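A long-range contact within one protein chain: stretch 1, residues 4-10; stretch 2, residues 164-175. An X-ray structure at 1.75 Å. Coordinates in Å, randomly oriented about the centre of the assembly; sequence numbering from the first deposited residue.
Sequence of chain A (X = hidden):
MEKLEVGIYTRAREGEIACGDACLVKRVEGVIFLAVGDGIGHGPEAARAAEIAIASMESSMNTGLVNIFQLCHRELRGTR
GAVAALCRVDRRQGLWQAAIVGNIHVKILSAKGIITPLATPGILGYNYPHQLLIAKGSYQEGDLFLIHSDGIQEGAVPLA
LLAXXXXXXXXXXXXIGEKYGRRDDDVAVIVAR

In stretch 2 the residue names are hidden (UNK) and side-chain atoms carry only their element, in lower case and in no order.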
ATOM      1  N   LEU A   4     -15.628   3.373  -6.295  1.00 25.06           N
ATOM      2  CA  LEU A   4     -14.575   2.366  -6.064  1.00 23.75           C
ATOM      3  C   LEU A   4     -14.744   1.821  -4.644  1.00 27.49           C
ATOM      4  O   LEU A   4     -14.728   2.577  -3.684  1.00 23.57           O
ATOM      5  CB  LEU A   4     -13.175   2.970  -6.276  1.00 32.66           C
ATOM      6  CG  LEU A   4     -12.007   1.989  -6.336  1.00 27.25           C
ATOM      7  CD1 LEU A   4     -12.016   1.155  -7.639  1.00 20.77           C
ATOM      8  CD2 LEU A   4     -10.656   2.699  -6.192  1.00 25.10           C
ATOM      9  N   GLU A   5     -14.942   0.509  -4.516  1.00 17.08           N
ATOM     10  CA  GLU A   5     -15.085  -0.132  -3.227  1.00 19.95           C
ATOM     11  C   GLU A   5     -13.689  -0.359  -2.660  1.00 24.16           C
ATOM     12  O   GLU A   5     -12.813  -0.857  -3.375  1.00 19.08           O
ATOM     13  CB  GLU A   5     -15.774  -1.485  -3.398  1.00 19.74           C
ATOM     14  CG  GLU A   5     -16.074  -2.178  -2.088  1.00 34.65           C
ATOM     15  CD  GLU A   5     -16.733  -3.564  -2.220  1.00 41.57           C
ATOM     16  OE1 GLU A   5     -16.604  -4.294  -3.256  1.00 25.35           O
ATOM     17  OE2 GLU A   5     -17.380  -3.927  -1.229  1.00 23.73           O
ATOM     18  N   VAL A   6     -13.468  -0.027  -1.395  1.00 14.77           N
ATOM     19  CA  VAL A   6     -12.121  -0.240  -0.833  1.00 13.65           C
ATOM     20  C   VAL A   6     -12.213  -0.873   0.537  1.00 19.07           C
ATOM     21  O   VAL A   6     -12.997  -0.428   1.380  1.00 23.37           O
ATOM     22  CB  VAL A   6     -11.324   1.078  -0.657  1.00 18.29           C
ATOM     23  CG1 VAL A   6      -9.897   0.778  -0.190  1.00 24.21           C
ATOM     24  CG2 VAL A   6     -11.314   1.889  -1.948  1.00 22.15           C
ATOM     25  N   GLY A   7     -11.422  -1.916   0.755  1.00 15.15           N
ATOM     26  CA  GLY A   7     -11.343  -2.577   2.044  1.00 13.43           C
ATOM     27  C   GLY A   7      -9.935  -2.432   2.613  1.00 12.67           C
ATOM     28  O   GLY A   7      -8.933  -2.537   1.889  1.00 14.60           O
ATOM     29  N   ILE A   8      -9.869  -2.203   3.931  1.00 14.43           N
ATOM     30  CA  ILE A   8      -8.590  -2.126   4.644  1.00 12.17           C
ATOM     31  C   ILE A   8      -8.598  -3.117   5.802  1.00 11.91           C
ATOM     32  O   ILE A   8      -9.569  -3.188   6.546  1.00 16.00           O
ATOM     33  CB  ILE A   8      -8.385  -0.728   5.241  1.00 23.20           C
ATOM     34  CG1 ILE A   8      -8.232   0.303   4.121  1.00 25.36           C
ATOM     35  CG2 ILE A   8      -7.164  -0.711   6.153  1.00 23.24           C
ATOM     36  CD1 ILE A   8      -8.042   1.746   4.649  1.00 39.90           C
ATOM     37  N   TYR A   9      -7.471  -3.800   6.027  1.00 15.40           N
ATOM     38  CA  TYR A   9      -7.309  -4.630   7.221  1.00 18.35           C
ATOM     39  C   TYR A   9      -5.907  -4.475   7.751  1.00 15.81           C
ATOM     40  O   TYR A   9      -4.948  -4.473   6.973  1.00 15.24           O
ATOM     41  CB  TYR A   9      -7.508  -6.097   6.880  1.00 14.07           C
ATOM     42  CG  TYR A   9      -7.208  -7.066   8.013  1.00 15.01           C
ATOM     43  CD1 TYR A   9      -8.196  -7.382   8.952  1.00 14.01           C
ATOM     44  CD2 TYR A   9      -5.966  -7.713   8.111  1.00 17.89           C
ATOM     45  CE1 TYR A   9      -7.941  -8.288   9.987  1.00 18.33           C
ATOM     46  CE2 TYR A   9      -5.717  -8.638   9.157  1.00 20.69           C
ATOM     47  CZ  TYR A   9      -6.715  -8.923  10.067  1.00 27.61           C
ATOM     48  OH  TYR A   9      -6.467  -9.837  11.086  1.00 22.45           O
ATOM     49  N   THR A  10      -5.768  -4.340   9.059  1.00 14.46           N
ATOM     50  CA  THR A  10      -4.412  -4.391   9.659  1.00 13.06           C
ATOM     51  C   THR A  10      -4.498  -5.244  10.936  1.00 13.67           C
ATOM     52  O   THR A  10      -5.589  -5.381  11.544  1.00 15.42           O
ATOM     53  CB  THR A  10      -3.853  -2.974  10.074  1.00 17.44           C
ATOM     54  OG1 THR A  10      -4.654  -2.397  11.109  1.00 19.00           O
ATOM     55  CG2 THR A  10      -3.793  -2.010   8.875  1.00 17.51           C
ATOM     56  N   UNK A 164     -14.181 -12.199  -6.231  1.00 17.22           N
ATOM     57  CA  UNK A 164     -15.364 -12.734  -5.554  1.00 16.05           C
ATOM     58  C   UNK A 164     -16.140 -11.595  -4.888  1.00 16.98           C
ATOM     59  O   UNK A 164     -15.673 -11.004  -3.913  1.00 17.34           O
ATOM     60  n   UNK A 164     -16.115 -15.869  -4.018  1.00 19.67           N
ATOM     61  c   UNK A 164     -14.973 -13.762  -4.481  1.00 13.69           C
ATOM     62  o   UNK A 164     -17.156 -13.940  -3.627  1.00 23.96           O
ATOM     63  c   UNK A 164     -16.177 -14.541  -3.995  1.00 23.30           C
ATOM     64  N   UNK A 165     -17.319 -11.286  -5.422  1.00 14.95           N
ATOM     65  CA  UNK A 165     -18.104 -10.191  -4.916  1.00 16.66           C
ATOM     66  C   UNK A 165     -19.217 -10.671  -4.002  1.00 17.73           C
ATOM     67  O   UNK A 165     -20.051  -9.864  -3.631  1.00 17.27           O
ATOM     68  o   UNK A 165     -14.943  -6.078  -8.807  1.00 16.35           O
ATOM     69  c   UNK A 165     -15.870  -6.891  -8.131  1.00 17.23           C
ATOM     70  c   UNK A 165     -18.704  -9.364  -6.065  1.00 15.00           C
ATOM     71  c   UNK A 165     -17.495  -7.157  -6.440  1.00 17.79           C
ATOM     72  c   UNK A 165     -16.038  -8.221  -8.504  1.00 15.43           C
ATOM     73  c   UNK A 165     -16.941  -9.027  -7.843  1.00 15.15           C
ATOM     74  c   UNK A 165     -17.686  -8.510  -6.799  1.00 16.68           C
ATOM     75  c   UNK A 165     -16.610  -6.361  -7.102  1.00 18.16           C
ATOM     76  N   UNK A 166     -19.201 -11.967  -3.622  1.00 13.88           N
ATOM     77  CA  UNK A 166     -20.111 -12.439  -2.577  1.00 14.14           C
ATOM     78  C   UNK A 166     -19.698 -11.941  -1.208  1.00 20.92           C
ATOM     79  O   UNK A 166     -20.507 -11.930  -0.309  1.00 18.01           O
ATOM     80  c   UNK A 166     -20.772 -15.926  -4.092  1.00 25.80           C
ATOM     81  n   UNK A 166     -20.212 -18.313  -5.473  1.00 25.67           N
ATOM     82  c   UNK A 166     -20.933 -17.373  -6.105  1.00 32.33           C
ATOM     83  n   UNK A 166     -21.358 -17.547  -7.376  1.00 21.95           N
ATOM     84  c   UNK A 166     -20.600 -14.417  -3.953  1.00 18.55           C
ATOM     85  n   UNK A 166     -21.210 -16.243  -5.462  1.00 26.79           N
ATOM     86  c   UNK A 166     -20.180 -13.960  -2.583  1.00 14.74           C
ATOM     87  N   UNK A 167     -18.427 -11.580  -1.057  1.00 15.54           N
ATOM     88  CA  UNK A 167     -17.937 -10.854   0.110  1.00 12.69           C
ATOM     89  C   UNK A 167     -17.730  -9.395  -0.300  1.00 13.55           C
ATOM     90  O   UNK A 167     -17.438  -9.072  -1.464  1.00 15.21           O
ATOM     91  c   UNK A 167     -16.592 -11.415   0.605  1.00 14.75           C
ATOM     92  c   UNK A 167     -16.578 -12.736   1.367  1.00 20.64           C
ATOM     93  c   UNK A 167     -17.042 -13.863   0.482  1.00 32.35           C
ATOM     94  c   UNK A 167     -15.166 -12.993   1.858  1.00 24.58           C
ATOM     95  N   UNK A 168     -17.876  -8.497   0.672  1.00 14.95           N
ATOM     96  CA  UNK A 168     -17.559  -7.100   0.422  1.00 19.45           C
ATOM     97  C   UNK A 168     -16.040  -6.945   0.439  1.00 16.35           C
ATOM     98  O   UNK A 168     -15.334  -7.785   0.972  1.00 15.50           O
ATOM     99  c   UNK A 168     -19.613  -6.343   1.652  1.00 21.35           C
ATOM    100  o   UNK A 168     -17.482  -6.398   2.738  1.00 18.19           O
ATOM    101  c   UNK A 168     -18.125  -6.152   1.494  1.00 16.37           C
ATOM    102  N   UNK A 169     -15.539  -5.823  -0.072  1.00 17.20           N
ATOM    103  CA  UNK A 169     -14.089  -5.593  -0.032  1.00 16.73           C
ATOM    104  C   UNK A 169     -13.580  -5.654   1.414  1.00 15.43           C
ATOM    105  O   UNK A 169     -12.510  -6.160   1.665  1.00 14.96           O
ATOM    106  c   UNK A 169     -13.758  -4.209  -0.644  1.00 19.30           C
ATOM    107  N   UNK A 170     -14.347  -5.076   2.337  1.00 16.19           N
ATOM    108  CA  UNK A 170     -13.973  -5.065   3.752  1.00 17.60           C
ATOM    109  C   UNK A 170     -13.914  -6.477   4.303  1.00 16.82           C
ATOM    110  O   UNK A 170     -12.947  -6.864   5.008  1.00 17.88           O
ATOM    111  c   UNK A 170     -14.967  -4.225   4.543  1.00 24.72           C
ATOM    112  c   UNK A 170     -14.554  -2.767   4.620  1.00 53.85           C
ATOM    113  c   UNK A 170     -13.361  -2.543   5.555  1.00 60.78           C
ATOM    114  o   UNK A 170     -13.361  -3.096   6.681  1.00 82.41           O
ATOM    115  o   UNK A 170     -12.427  -1.813   5.169  1.00 29.30           O
ATOM    116  N   UNK A 171     -14.926  -7.275   3.969  1.00 16.95           N
ATOM    117  CA  UNK A 171     -14.923  -8.666   4.397  1.00 15.97           C
ATOM    118  C   UNK A 171     -13.780  -9.456   3.724  1.00 22.25           C
ATOM    119  O   UNK A 171     -13.148 -10.296   4.338  1.00 15.01           O
ATOM    120  c   UNK A 171     -16.270  -9.334   4.049  1.00 16.35           C
ATOM    121  c   UNK A 171     -17.433  -8.746   4.834  1.00 19.75           C
ATOM    122  o   UNK A 171     -18.805  -9.675   3.153  1.00 19.23           O
ATOM    123  c   UNK A 171     -18.766  -9.136   4.275  1.00 22.20           C
ATOM    124  o   UNK A 171     -19.771  -8.904   4.978  1.00 26.04           O
ATOM    125  N   UNK A 172     -13.511  -9.183   2.460  1.00 16.24           N
ATOM    126  CA  UNK A 172     -12.514  -9.948   1.725  1.00 18.11           C
ATOM    127  C   UNK A 172     -11.081  -9.675   2.283  1.00 15.58           C
ATOM    128  O   UNK A 172     -10.285 -10.601   2.440  1.00 14.66           O
ATOM    129  c   UNK A 172     -11.609 -10.216  -0.698  1.00 37.65           C
ATOM    130  c   UNK A 172     -11.699  -9.503  -2.044  1.00 34.60           C
ATOM    131  c   UNK A 172     -12.601  -9.552   0.249  1.00 16.39           C
ATOM    132  c   UNK A 172     -11.899 -11.717  -0.825  1.00 42.86           C
ATOM    133  N   UNK A 173     -10.761  -8.430   2.614  1.00 14.06           N
ATOM    134  CA  UNK A 173      -9.389  -8.094   3.092  1.00 19.09           C
ATOM    135  C   UNK A 173      -9.197  -8.668   4.486  1.00 18.39           C
ATOM    136  O   UNK A 173      -8.100  -9.079   4.851  1.00 16.43           O
ATOM    137  c   UNK A 173     -10.070  -5.759   4.002  1.00 21.85           C
ATOM    138  c   UNK A 173      -8.988  -6.000   1.705  1.00 28.36           C
ATOM    139  c   UNK A 173      -9.053  -6.550   3.112  1.00 24.12           C
ATOM    140  N   UNK A 174     -10.280  -8.756   5.250  1.00 14.61           N
ATOM    141  CA  UNK A 174     -10.184  -9.390   6.565  1.00 15.11           C
ATOM    142  C   UNK A 174      -9.890 -10.866   6.402  1.00 17.29           C
ATOM    143  O   UNK A 174      -9.040 -11.418   7.101  1.00 18.50           O
ATOM    144  c   UNK A 174     -11.293  -9.703   8.778  1.00 20.63           C
ATOM    145  c   UNK A 174     -11.466  -9.230   7.365  1.00 17.77           C
ATOM    146  n   UNK A 174     -14.318  -9.752  11.791  1.00 37.29           N
ATOM    147  n   UNK A 174     -12.914 -11.234  12.859  1.00 32.61           N
ATOM    148  c   UNK A 174     -12.555  -9.618   9.581  1.00 19.91           C
ATOM    149  n   UNK A 174     -12.367 -10.428  10.784  1.00 35.45           N
ATOM    150  c   UNK A 174     -13.202 -10.469  11.812  1.00 42.33           C
ATOM    151  N   UNK A 175     -10.578 -11.500   5.460  1.00 16.99           N
ATOM    152  CA  UNK A 175     -10.346 -12.930   5.222  1.00 16.02           C
ATOM    153  C   UNK A 175      -8.899 -13.135   4.737  1.00 15.57           C
ATOM    154  O   UNK A 175      -8.209 -14.044   5.171  1.00 18.62           O
ATOM    155  c   UNK A 175     -11.187 -15.864   4.943  1.00 14.84           C
ATOM    156  c   UNK A 175     -11.093 -14.923   3.738  1.00 15.28           C
ATOM    157  c   UNK A 175     -12.118 -15.350   2.627  1.00 16.78           C
ATOM    158  c   UNK A 175     -11.325 -13.467   4.199  1.00 16.10           C
TER
HETATM  159  O   HOH W   1     -16.438  -2.934   1.615  1.00 25.99           O
HETATM  160  O   HOH W   2     -11.246  -5.704   7.006  1.00 26.49           O

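Position 164 has two side-chain carbons, the second bearing one oxygen and one nitrogen, and lies out of reach of stretch 1; an amide of this length is Asn164. Position 165 carries one carbon, then a six-carbon ring with a single oxygen, which makes it Tyr165. Its CB points sideways, but the ring end comes nearer, CE2 lying 4.4 Å from Glu5 OE1. At position 166, three carbons, a nitrogen and a carbon holding two more nitrogens form a guanidinium chain: Arg166, remote from stretch 1, whose N donates to Asn164 OD1 (2.8 Å). Position 167 has four carbons forked at the second, with the end leading away; the fork and the chain length identify Leu167.

Position 168 shows one carbon carrying an oxygen and a carbon, its CB 3.6 Å from Glu5 OE2. The branched hydroxyl side chain is Thr168. It is the N-cap of the helix, and OG1 accepts from the backbone N of residue 171 at 3.0 Å. Position 169 has a single side-chain carbon, so it is Ala169; this CB points toward the strand, 3.4 Å from Glu5 CG and 3.6 Å from Gly7 N.

Position 170 has three carbons, the third with two oxygens: Glu170. Although its CB points sideways, the chain folds back (chi1 and chi2 both m) and OE2 accepts from Ile8 N at 2.9 Å. Position 171 has the same composition and is Glu171, but it points away from stretch 1; OE1 accepts from Thr168 N (2.9 Å), completing a reciprocal pair with the capping bond. Position 172, four carbons forked at the second, is Leu172, buried but without contact to stretch 1.

Position 173 has three carbons branched at the first, hence Val173, with CG1 3.5 Å from Gly7 O and CG2 3.9 Å from Tyr9 CB. Position 174 repeats the guanidinium pattern: Arg174, whose CG lies 3.8 Å from Tyr9 CE1 while its backbone O sits over one face of the tyrosine ring. Position 175, again four carbons forked at the second, is Leu175, which points away.

The helix runs along the strand at 32°, their axes approaching to 6.2 Å. Gly7 permits this closeness: an ideal CB there would lie 2.3 Å from Ala169 O. Carboxylates tie the pieces in both directions, since Glu5 OE2 accepts from Ala169 N (2.9 Å) at the helix start, while Glu170 reaches back to the strand. Water 1 adds a bridge between Glu5 OE2 and Glu170 N, and Val173 packs against the strand farther along.

Stretch 2, residues 164-175: NYRLTAEELVRL
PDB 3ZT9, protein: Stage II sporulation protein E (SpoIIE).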